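Local coordinates for 401aa long hypothetical glucose-1-phosphate thymidylyltransferase (Sulfolobus tokodaii, PDB 2GGQ), which is a bifunctional enzyme in the synthesis of UDP-N-acetylglucosamine and UDP-N-acetylgalactosamine, with a nucleotidyltransferase and a hexapeptide-repeat section, at residues D48-V53 with S69-K74; F4-G9 with A93-G98; V321-G326 with A357-H362. One frame throughout, in Å; residues are numbered along the deposited sequence.

In the fold
Interactions 1 and 2 belong to one mixed sheet in the nucleotidyltransferase part of the chain. Their centres are about 8 Å apart. Strands 48-53 and 2-7 are neighbours, so the strand order 69-72, 48-53, 2-7, 93-97 runs straight through both contacts. Along the chain, interaction 1 is nested in the loop closed by interaction 2. Both contacts touch the bound TTP: Q73 of interaction 1 and A8 of interaction 2 both hydrogen-bond the thymine. Interaction 3 comes later in the chain, in the hexapeptide-repeat beta-helix. Its centre is about 33 Å from that of interaction 1 and about 32 Å from that of interaction 2. It lies away from the annotated sites.

Interaction 1. Residues D48-V53 with S69-K74; sequences DITVIV and SIVTQK. With TTP (thymidine-5'-triphosphate), chain E.
V53 and I70 cross obliquely on one face of the sheet. V53 CG1 is anti to the carbonyl carbon (chi1 -56°), which puts CG2 between the backbone N and the carbonyl carbon, 3.6 Å from I70 CG2. V53 CG1 is 3.9 Å from the same methyl, I70 CG2, which is thus gripped by both valine branches. F61 of helix 58-64 packs on V51 and V53 on this side. On the other face T50 CG2 meets V71 CG2 at 3.7 Å, and T50 OG1 lies beside S69 CB. The parallel strands 48-53 and 69-72 are the two strands of a beta-alpha-beta unit joined by helix 58-64, in the Rossmann-like sheet of the GT-A nucleotidyltransferase fold. Five backbone hydrogen bonds link them, from S69 N to I49 O through Q73 N to V53 O. At the N-terminal end a water accepts from S69 OG and donates to D48 OD1 and I49 O. Q73 has CG anti to its backbone N (chi1 176°) and an extended chain, which carries the amide to the thymine. TTP N3 donates to Q73 OE1 at 2.9 Å, and Q73 NE2 donates to TTP O2 at 2.9 Å. I77 O also bonds Q73 NE2 and helps fix the amide flip.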
loop_
_atom_site.group_PDB
_atom_site.type_symbol
_atom_site.label_atom_id
_atom_site.label_comp_id
_atom_site.label_asym_id
_atom_site.label_seq_id
_atom_site.Cartn_x
_atom_site.Cartn_y
_atom_site.Cartn_z
ATOM N N ASP A 48 4.624 -12.919 -19.219
ATOM C CA ASP A 48 3.192 -12.964 -19.520
ATOM C C ASP A 48 2.436 -12.723 -18.206
ATOM O O ASP A 48 2.143 -13.642 -17.448
ATOM C CB ASP A 48 2.819 -14.305 -20.178
ATOM C CG ASP A 48 1.367 -14.360 -20.666
ATOM O OD1 ASP A 48 0.476 -13.654 -20.140
ATOM O OD2 ASP A 48 1.101 -15.190 -21.551
ATOM N N ILE A 49 2.162 -11.453 -17.942
ATOM C CA ILE A 49 1.556 -11.043 -16.677
ATOM C C ILE A 49 0.175 -10.499 -17.019
ATOM O O ILE A 49 0.031 -9.705 -17.968
ATOM C CB ILE A 49 2.401 -9.940 -15.985
ATOM C CG1 ILE A 49 3.830 -10.432 -15.730
ATOM C CG2 ILE A 49 1.702 -9.467 -14.668
ATOM C CD1 ILE A 49 4.894 -9.355 -15.488
ATOM N N THR A 50 -0.811 -10.934 -16.256
ATOM C CA THR A 50 -2.166 -10.464 -16.374
ATOM C C THR A 50 -2.595 -9.886 -15.013
ATOM O O THR A 50 -2.406 -10.519 -13.962
ATOM C CB THR A 50 -3.101 -11.646 -16.750
ATOM O OG1 THR A 50 -2.748 -12.112 -18.055
ATOM C CG2 THR A 50 -4.621 -11.230 -16.769
ATOM N N VAL A 51 -3.171 -8.699 -15.031
ATOM C CA VAL A 51 -3.779 -8.171 -13.822
ATOM C C VAL A 51 -5.259 -8.309 -13.950
ATOM O O VAL A 51 -5.832 -7.890 -14.949
ATOM C CB VAL A 51 -3.451 -6.678 -13.598
ATOM C CG1 VAL A 51 -3.806 -6.259 -12.152
ATOM C CG2 VAL A 51 -1.997 -6.430 -13.865
ATOM N N ILE A 52 -5.890 -8.867 -12.926
ATOM C CA ILE A 52 -7.341 -8.946 -12.873
ATOM C C ILE A 52 -7.879 -7.753 -12.031
ATOM O O ILE A 52 -7.455 -7.564 -10.893
ATOM C CB ILE A 52 -7.749 -10.264 -12.271
ATOM C CG1 ILE A 52 -7.258 -11.408 -13.214
ATOM C CG2 ILE A 52 -9.251 -10.303 -12.073
ATOM C CD1 ILE A 52 -7.174 -12.750 -12.551
ATOM N N VAL A 53 -8.773 -6.962 -12.611
ATOM C CA VAL A 53 -9.195 -5.671 -12.021
ATOM C C VAL A 53 -10.731 -5.590 -11.941
ATOM O O VAL A 53 -11.435 -6.343 -12.622
ATOM C CB VAL A 53 -8.663 -4.455 -12.845
ATOM C CG1 VAL A 53 -7.128 -4.490 -12.998
ATOM C CG2 VAL A 53 -9.309 -4.355 -14.253
ATOM N N SER A 69 -1.395 -7.554 -19.657
ATOM C CA SER A 69 -2.778 -7.810 -20.000
ATOM C C SER A 69 -3.665 -7.445 -18.833
ATOM O O SER A 69 -3.356 -7.770 -17.674
ATOM C CB SER A 69 -3.030 -9.287 -20.370
ATOM O OG SER A 69 -2.139 -9.715 -21.393
ATOM N N ILE A 70 -4.774 -6.793 -19.138
ATOM C CA ILE A 70 -5.718 -6.428 -18.103
ATOM C C ILE A 70 -7.004 -7.126 -18.406
ATOM O O ILE A 70 -7.502 -7.036 -19.525
ATOM C CB ILE A 70 -5.942 -4.896 -18.034
ATOM C CG1 ILE A 70 -4.631 -4.174 -17.743
ATOM C CG2 ILE A 70 -6.875 -4.529 -16.889
ATOM C CD1 ILE A 70 -4.073 -3.495 -18.907
ATOM N N VAL A 71 -7.547 -7.804 -17.403
ATOM C CA VAL A 71 -8.803 -8.507 -17.553
ATOM C C VAL A 71 -9.656 -8.105 -16.382
ATOM O O VAL A 71 -9.152 -8.006 -15.265
ATOM C CB VAL A 71 -8.579 -10.023 -17.489
ATOM C CG1 VAL A 71 -9.901 -10.776 -17.434
ATOM C CG2 VAL A 71 -7.721 -10.462 -18.659
ATOM N N THR A 72 -10.950 -7.923 -16.632
ATOM C CA THR A 72 -11.885 -7.543 -15.594
ATOM C C THR A 72 -12.463 -8.760 -14.920
ATOM O O THR A 72 -12.754 -9.754 -15.563
ATOM C CB THR A 72 -13.043 -6.727 -16.156
ATOM O OG1 THR A 72 -13.659 -7.478 -17.205
ATOM C CG2 THR A 72 -12.567 -5.401 -16.698
ATOM N N GLN A 73 -12.617 -8.681 -13.608
ATOM C CA GLN A 73 -13.295 -9.701 -12.845
ATOM C C GLN A 73 -14.791 -9.692 -13.227
ATOM O O GLN A 73 -15.339 -8.642 -13.534
ATOM C CB GLN A 73 -13.128 -9.393 -11.369
ATOM C CG GLN A 73 -13.858 -10.310 -10.431
ATOM C CD GLN A 73 -13.385 -10.162 -9.013
ATOM O OE1 GLN A 73 -12.203 -10.282 -8.725
ATOM N NE2 GLN A 73 -14.315 -9.915 -8.108
ATOM N N LYS A 74 -15.438 -10.861 -13.232
ATOM C CA LYS A 74 -16.878 -10.907 -13.500
ATOM C C LYS A 74 -17.575 -9.966 -12.515
ATOM O O LYS A 74 -17.293 -9.988 -11.308
ATOM C CB LYS A 74 -17.441 -12.331 -13.375
ATOM C CG LYS A 74 -16.966 -13.343 -14.428
ATOM C CD LYS A 74 -18.019 -14.460 -14.599
ATOM C CE LYS A 74 -17.722 -15.381 -15.788
ATOM N NZ LYS A 74 -18.954 -15.784 -16.570
HETATM P PA TTP E . -8.637 -7.915 0.928
HETATM O O1A TTP E . -8.926 -8.446 2.331
HETATM O O2A TTP E . -7.273 -8.412 0.439
HETATM O O3A TTP E . -8.615 -6.265 0.931
HETATM P PB TTP E . -9.523 -5.445 -0.120
HETATM O O1B TTP E . -8.921 -4.265 -0.813
HETATM O O2B TTP E . -9.921 -6.347 -1.263
HETATM O O3B TTP E . -10.887 -5.190 0.671
HETATM P PG TTP E . -11.299 -3.963 1.589
HETATM O O1G TTP E . -10.118 -3.017 1.759
HETATM O O2G TTP E . -12.486 -3.240 0.995
HETATM O O3G TTP E . -11.748 -4.629 2.871
HETATM O "O5'" TTP E . -9.889 -8.329 -0.035
HETATM C "C5'" TTP E . -11.246 -8.227 0.464
HETATM C "C4'" TTP E . -12.395 -7.938 -0.527
HETATM O "O4'" TTP E . -12.079 -7.782 -1.928
HETATM C "C3'" TTP E . -13.297 -9.144 -0.529
HETATM O "O3'" TTP E . -14.632 -8.670 -0.781
HETATM C "C2'" TTP E . -12.795 -10.010 -1.695
HETATM C "C1'" TTP E . -12.482 -8.938 -2.728
HETATM N N1 TTP E . -11.488 -9.232 -3.806
HETATM C C2 TTP E . -11.934 -9.418 -5.166
HETATM O O2 TTP E . -13.150 -9.404 -5.488
HETATM N N3 TTP E . -11.064 -9.619 -6.162
HETATM C C4 TTP E . -9.754 -9.644 -5.920
HETATM O O4 TTP E . -8.984 -9.822 -6.880
HETATM C C5 TTP E . -9.246 -9.461 -4.546
HETATM C C5M TTP E . -7.762 -9.490 -4.257
HETATM C C6 TTP E . -10.173 -9.255 -3.523
HETATM O O HOH W 1 0.263 -10.654 -20.890
#

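Interaction 2. Residues F4-G9 with A93-G98; sequences FILAAG and ALIIYG. With TTP (thymidine-5'-triphosphate), chain E.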
loop_
_atom_site.group_PDB
_atom_site.type_symbol
_atom_site.label_atom_id
_atom_site.label_comp_id
_atom_site.label_asym_id
_atom_site.label_seq_id
_atom_site.Cartn_x
_atom_site.Cartn_y
_atom_site.Cartn_z
ATOM N N PHE A 4 -0.656 -14.094 -12.656
ATOM C CA PHE A 4 -1.855 -13.287 -12.477
ATOM C C PHE A 4 -1.784 -12.487 -11.166
ATOM O O PHE A 4 -1.552 -13.064 -10.120
ATOM C CB PHE A 4 -3.074 -14.180 -12.473
ATOM C CG PHE A 4 -3.249 -14.946 -13.767
ATOM C CD1 PHE A 4 -4.050 -14.428 -14.778
ATOM C CD2 PHE A 4 -2.555 -16.144 -13.999
ATOM C CE1 PHE A 4 -4.216 -15.107 -15.988
ATOM C CE2 PHE A 4 -2.701 -16.831 -15.236
ATOM C CZ PHE A 4 -3.552 -16.312 -16.220
ATOM N N ILE A 5 -1.973 -11.171 -11.261
ATOM C CA ILE A 5 -2.081 -10.304 -10.075
ATOM C C ILE A 5 -3.554 -10.075 -9.813
ATOM O O ILE A 5 -4.280 -9.603 -10.709
ATOM C CB ILE A 5 -1.310 -8.967 -10.258
ATOM C CG1 ILE A 5 0.143 -9.266 -10.682
ATOM C CG2 ILE A 5 -1.375 -8.110 -8.937
ATOM C CD1 ILE A 5 1.016 -8.037 -11.071
ATOM N N LEU A 6 -4.016 -10.491 -8.633
ATOM C CA LEU A 6 -5.414 -10.333 -8.264
ATOM C C LEU A 6 -5.530 -8.952 -7.631
ATOM O O LEU A 6 -5.119 -8.734 -6.479
ATOM C CB LEU A 6 -5.885 -11.427 -7.315
ATOM C CG LEU A 6 -5.524 -12.857 -7.751
ATOM C CD1 LEU A 6 -6.039 -13.856 -6.747
ATOM C CD2 LEU A 6 -6.048 -13.142 -9.140
ATOM N N ALA A 7 -6.020 -8.014 -8.443
ATOM C CA ALA A 7 -6.045 -6.596 -8.084
ATOM C C ALA A 7 -7.460 -6.017 -8.164
ATOM O O ALA A 7 -7.638 -4.826 -8.501
ATOM C CB ALA A 7 -5.115 -5.818 -8.975
ATOM N N ALA A 8 -8.448 -6.859 -7.892
ATOM C CA ALA A 8 -9.843 -6.453 -7.995
ATOM C C ALA A 8 -10.548 -6.332 -6.625
ATOM O O ALA A 8 -11.782 -6.424 -6.532
ATOM C CB ALA A 8 -10.600 -7.413 -8.919
ATOM N N GLY A 9 -9.759 -6.137 -5.579
ATOM C CA GLY A 9 -10.273 -5.880 -4.234
ATOM C C GLY A 9 -10.925 -4.499 -4.194
ATOM O O GLY A 9 -10.651 -3.632 -5.041
ATOM N N ALA A 93 0.259 -21.537 -13.008
ATOM C CA ALA A 93 0.459 -20.084 -13.007
ATOM C C ALA A 93 0.879 -19.619 -11.635
ATOM O O ALA A 93 0.541 -20.250 -10.616
ATOM C CB ALA A 93 -0.798 -19.358 -13.446
ATOM N N LEU A 94 1.663 -18.552 -11.626
ATOM C CA LEU A 94 1.977 -17.817 -10.401
ATOM C C LEU A 94 0.816 -16.852 -10.145
ATOM O O LEU A 94 0.422 -16.107 -11.038
ATOM C CB LEU A 94 3.254 -17.007 -10.600
ATOM C CG LEU A 94 3.983 -16.392 -9.397
ATOM C CD1 LEU A 94 4.400 -17.436 -8.355
ATOM C CD2 LEU A 94 5.207 -15.863 -10.015
ATOM N N ILE A 95 0.259 -16.897 -8.938
ATOM C CA ILE A 95 -0.818 -15.998 -8.538
ATOM C C ILE A 95 -0.334 -15.205 -7.338
ATOM O O ILE A 95 0.290 -15.761 -6.411
ATOM C CB ILE A 95 -2.125 -16.765 -8.246
ATOM C CG1 ILE A 95 -2.674 -17.367 -9.562
ATOM C CG2 ILE A 95 -3.184 -15.837 -7.662
ATOM C CD1 ILE A 95 -2.566 -18.829 -9.619
ATOM N N ILE A 96 -0.539 -13.903 -7.403
ATOM C CA ILE A 96 -0.088 -12.971 -6.355
ATOM C C ILE A 96 -1.193 -11.924 -6.079
ATOM O O ILE A 96 -1.854 -11.432 -7.007
ATOM C CB ILE A 96 1.244 -12.320 -6.742
ATOM C CG1 ILE A 96 1.825 -11.453 -5.631
ATOM C CG2 ILE A 96 1.071 -11.421 -7.957
ATOM C CD1 ILE A 96 3.357 -11.333 -5.732
ATOM N N TYR A 97 -1.410 -11.611 -4.806
ATOM C CA TYR A 97 -2.399 -10.586 -4.433
ATOM C C TYR A 97 -1.847 -9.207 -4.720
ATOM O O TYR A 97 -0.679 -8.950 -4.471
ATOM C CB TYR A 97 -2.786 -10.697 -2.960
ATOM C CG TYR A 97 -3.550 -11.931 -2.584
ATOM C CD1 TYR A 97 -4.241 -12.675 -3.542
ATOM C CD2 TYR A 97 -3.631 -12.332 -1.249
ATOM C CE1 TYR A 97 -4.956 -13.819 -3.187
ATOM C CE2 TYR A 97 -4.351 -13.484 -0.879
ATOM C CZ TYR A 97 -5.005 -14.212 -1.856
ATOM O OH TYR A 97 -5.728 -15.321 -1.509
ATOM N N GLY A 98 -2.695 -8.327 -5.240
ATOM C CA GLY A 98 -2.261 -7.029 -5.744
ATOM C C GLY A 98 -1.904 -5.912 -4.763
ATOM O O GLY A 98 -1.515 -4.819 -5.191
HETATM P PA TTP E . -8.637 -7.915 0.928
HETATM O O1A TTP E . -8.926 -8.446 2.331
HETATM O O2A TTP E . -7.273 -8.412 0.439
HETATM O O3A TTP E . -8.615 -6.265 0.931
HETATM P PB TTP E . -9.523 -5.445 -0.120
HETATM O O1B TTP E . -8.921 -4.265 -0.813
HETATM O O2B TTP E . -9.921 -6.347 -1.263
HETATM O O3B TTP E . -10.887 -5.190 0.671
HETATM P PG TTP E . -11.299 -3.963 1.589
HETATM O O1G TTP E . -10.118 -3.017 1.759
HETATM O O2G TTP E . -12.486 -3.240 0.995
HETATM O O3G TTP E . -11.748 -4.629 2.871
HETATM O "O5'" TTP E . -9.889 -8.329 -0.035
HETATM C "C5'" TTP E . -11.246 -8.227 0.464
HETATM C "C4'" TTP E . -12.395 -7.938 -0.527
HETATM O "O4'" TTP E . -12.079 -7.782 -1.928
HETATM C "C3'" TTP E . -13.297 -9.144 -0.529
HETATM O "O3'" TTP E . -14.632 -8.670 -0.781
HETATM C "C2'" TTP E . -12.795 -10.010 -1.695
HETATM C "C1'" TTP E . -12.482 -8.938 -2.728
HETATM N N1 TTP E . -11.488 -9.232 -3.806
HETATM C C2 TTP E . -11.934 -9.418 -5.166
HETATM O O2 TTP E . -13.150 -9.404 -5.488
HETATM N N3 TTP E . -11.064 -9.619 -6.162
HETATM C C4 TTP E . -9.754 -9.644 -5.920
HETATM O O4 TTP E . -8.984 -9.822 -6.880
HETATM C C5 TTP E . -9.246 -9.461 -4.546
HETATM C C5M TTP E . -7.762 -9.490 -4.257
HETATM C C6 TTP E . -10.173 -9.255 -3.523
#
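The F4 ring meets A93 at its edge, with A93 CB lying in the ring plane, 3.6 Å from F4 CE2. F89, from outside the two strands, also meets the F4 ring, with the planes at about 40°. The Y97 ring is likewise touched at its edge. L6 CD1 lies in its plane, 3.7 Å from Y97 CE1. L6 CD1 is anti to CA (chi2 180°) and ends the extended chain, where it also touches I95 CG2 at 3.6 Å. L6 CB lies 3.5 Å from TTP O4. Cutting L6 back to an alanine is likely to open a gap between I95 and Y97 and leave the edge of the tyrosine ring without its neighbour. The hydroxyl of Y97 is hydrogen-bonded to that of Y161. Y97 probably contributes to the site for N-acetylglucosamine 1-phosphate.

On the sheet face opposite F4, L6, I95 and Y97, I5 and I96 lie side by side, and I5 CG1 touches I96 CG2. I5 CG2 presses on G98 CA at a tight 3.5 Å. A side chain at G98 would clash with L6 O and A7 CB. Four backbone hydrogen bonds join the parallel strands. The last, from G98 N to L6 O, is bent, with the donor 41° out of the carbonyl plane. Beyond it A8 N donates to TTP O4 at 3.2 Å. G9 follows in the glycine-rich nucleotide loop, where a CB would collide with TTP O2B.

Strand 2-7 is flanked by strand 48-53, and strand 93-97 by strand 155-163. Helix 33-43 covers I5 and I96, while L94 packs against helix 106-111.

Interaction 3. Residues V321-G326 with A357-H362; sequences VNFGAG and AFIGGH
V321 and H362 bring their CA atoms to 4.7 Å, the nearest CA pair of the two segments, where segment 357-362 turns through H362 with positive phi (69°). V321 does most of the touching. Its CG1 is anti to the backbone N (chi1 164°), which leaves CG2 turned to the other segment. V321 CG2 lies 3.9 Å from I359 CG2, and the two side chains cross at about a right angle. V321 CG1 is 4.0 Å from the same methyl, I359 CG2. V321 CG2 also closes on G360 O at 3.2 Å. That carbonyl oxygen is buried and has no polar partner in the model. Both segments belong to the left-handed parallel beta-helix of the hexapeptide-repeat transferases. Strands 322-323 and 358-359 lie in different sheets of it, so their apolar side chains meet in the interior. F323 meets the other branch of I359. Its ring edge points at the isoleucine, with F323 CZ 4.3 Å from I359 CG1, close to the ring plane. I317 of strand 316-317 packs on both F323 and I359. Backbone hydrogen bonds to V363 and T365 set strand 322-323 beside strand 364-365.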
loop_
_atom_site.group_PDB
_atom_site.type_symbol
_atom_site.label_atom_id
_atom_site.label_comp_id
_atom_site.label_asym_id
_atom_site.label_seq_id
_atom_site.Cartn_x
_atom_site.Cartn_y
_atom_site.Cartn_z
ATOM N N VAL A 321 -2.623 17.546 -3.704
ATOM C CA VAL A 321 -3.234 18.172 -2.538
ATOM C C VAL A 321 -2.571 19.547 -2.409
ATOM O O VAL A 321 -1.392 19.708 -2.794
ATOM C CB VAL A 321 -3.030 17.297 -1.246
ATOM C CG1 VAL A 321 -3.324 18.120 0.069
ATOM C CG2 VAL A 321 -3.869 16.070 -1.304
ATOM N N ASN A 322 -3.331 20.543 -1.913
ATOM C CA ASN A 322 -2.771 21.895 -1.640
ATOM C C ASN A 322 -3.129 22.310 -0.230
ATOM O O ASN A 322 -4.292 22.355 0.080
ATOM C CB ASN A 322 -3.345 22.939 -2.629
ATOM C CG ASN A 322 -2.745 22.809 -4.037
ATOM O OD1 ASN A 322 -1.624 23.252 -4.273
ATOM N ND2 ASN A 322 -3.486 22.186 -4.963
ATOM N N PHE A 323 -2.139 22.592 0.620
ATOM C CA PHE A 323 -2.418 23.064 1.990
ATOM C C PHE A 323 -2.380 24.592 2.080
ATOM O O PHE A 323 -1.342 25.205 1.773
ATOM C CB PHE A 323 -1.382 22.499 2.980
ATOM C CG PHE A 323 -1.815 21.221 3.667
ATOM C CD1 PHE A 323 -2.830 20.408 3.120
ATOM C CD2 PHE A 323 -1.170 20.795 4.852
ATOM C CE1 PHE A 323 -3.231 19.224 3.762
ATOM C CE2 PHE A 323 -1.557 19.580 5.511
ATOM C CZ PHE A 323 -2.614 18.806 4.946
ATOM N N GLY A 324 -3.467 25.211 2.537
ATOM C CA GLY A 324 -3.413 26.666 2.741
ATOM C C GLY A 324 -2.388 26.974 3.817
ATOM O O GLY A 324 -2.142 26.116 4.705
ATOM N N ALA A 325 -1.780 28.163 3.779
ATOM C CA ALA A 325 -0.830 28.571 4.806
ATOM C C ALA A 325 -1.401 28.296 6.205
ATOM O O ALA A 325 -2.574 28.482 6.453
ATOM C CB ALA A 325 -0.432 30.079 4.667
ATOM N N GLY A 326 -0.565 27.794 7.095
ATOM C CA GLY A 326 -0.985 27.566 8.469
ATOM C C GLY A 326 -1.820 26.330 8.740
ATOM O O GLY A 326 -2.386 26.205 9.836
ATOM N N ALA A 357 -2.937 12.468 9.899
ATOM C CA ALA A 357 -4.137 12.443 9.084
ATOM C C ALA A 357 -3.927 11.679 7.770
ATOM O O ALA A 357 -2.790 11.509 7.318
ATOM C CB ALA A 357 -4.569 13.880 8.752
ATOM N N PHE A 358 -5.036 11.299 7.133
ATOM C CA PHE A 358 -4.943 10.642 5.814
ATOM C C PHE A 358 -5.737 11.504 4.837
ATOM O O PHE A 358 -6.945 11.653 5.025
ATOM C CB PHE A 358 -5.541 9.233 5.914
ATOM C CG PHE A 358 -4.864 8.399 6.955
ATOM C CD1 PHE A 358 -3.497 8.088 6.830
ATOM C CD2 PHE A 358 -5.534 8.008 8.075
ATOM C CE1 PHE A 358 -2.843 7.348 7.800
ATOM C CE2 PHE A 358 -4.879 7.254 9.075
ATOM C CZ PHE A 358 -3.540 6.921 8.920
ATOM N N ILE A 359 -5.047 12.146 3.897
ATOM C CA ILE A 359 -5.678 13.172 3.044
ATOM C C ILE A 359 -5.815 12.665 1.602
ATOM O O ILE A 359 -4.792 12.425 0.936
ATOM C CB ILE A 359 -4.838 14.475 3.026
ATOM C CG1 ILE A 359 -4.503 14.966 4.466
ATOM C CG2 ILE A 359 -5.526 15.598 2.235
ATOM C CD1 ILE A 359 -5.662 15.202 5.354
ATOM N N GLY A 360 -7.056 12.566 1.102
ATOM C CA GLY A 360 -7.310 12.119 -0.283
ATOM C C GLY A 360 -6.789 13.101 -1.340
ATOM O O GLY A 360 -6.483 14.254 -1.046
ATOM N N GLY A 361 -6.747 12.621 -2.587
ATOM C CA GLY A 361 -6.308 13.359 -3.725
ATOM C C GLY A 361 -7.131 14.620 -3.954
ATOM O O GLY A 361 -8.325 14.616 -3.766
ATOM N N HIS A 362 -6.456 15.674 -4.379
ATOM C CA HIS A 362 -7.081 16.924 -4.855
ATOM C C HIS A 362 -7.777 17.727 -3.765
ATOM O O HIS A 362 -8.589 18.608 -4.051
ATOM C CB HIS A 362 -8.010 16.692 -6.060
ATOM C CG HIS A 362 -7.308 16.052 -7.225
ATOM N ND1 HIS A 362 -6.640 16.778 -8.188
ATOM C CD2 HIS A 362 -7.174 14.751 -7.574
ATOM C CE1 HIS A 362 -6.102 15.949 -9.065
ATOM N NE2 HIS A 362 -6.398 14.711 -8.703
#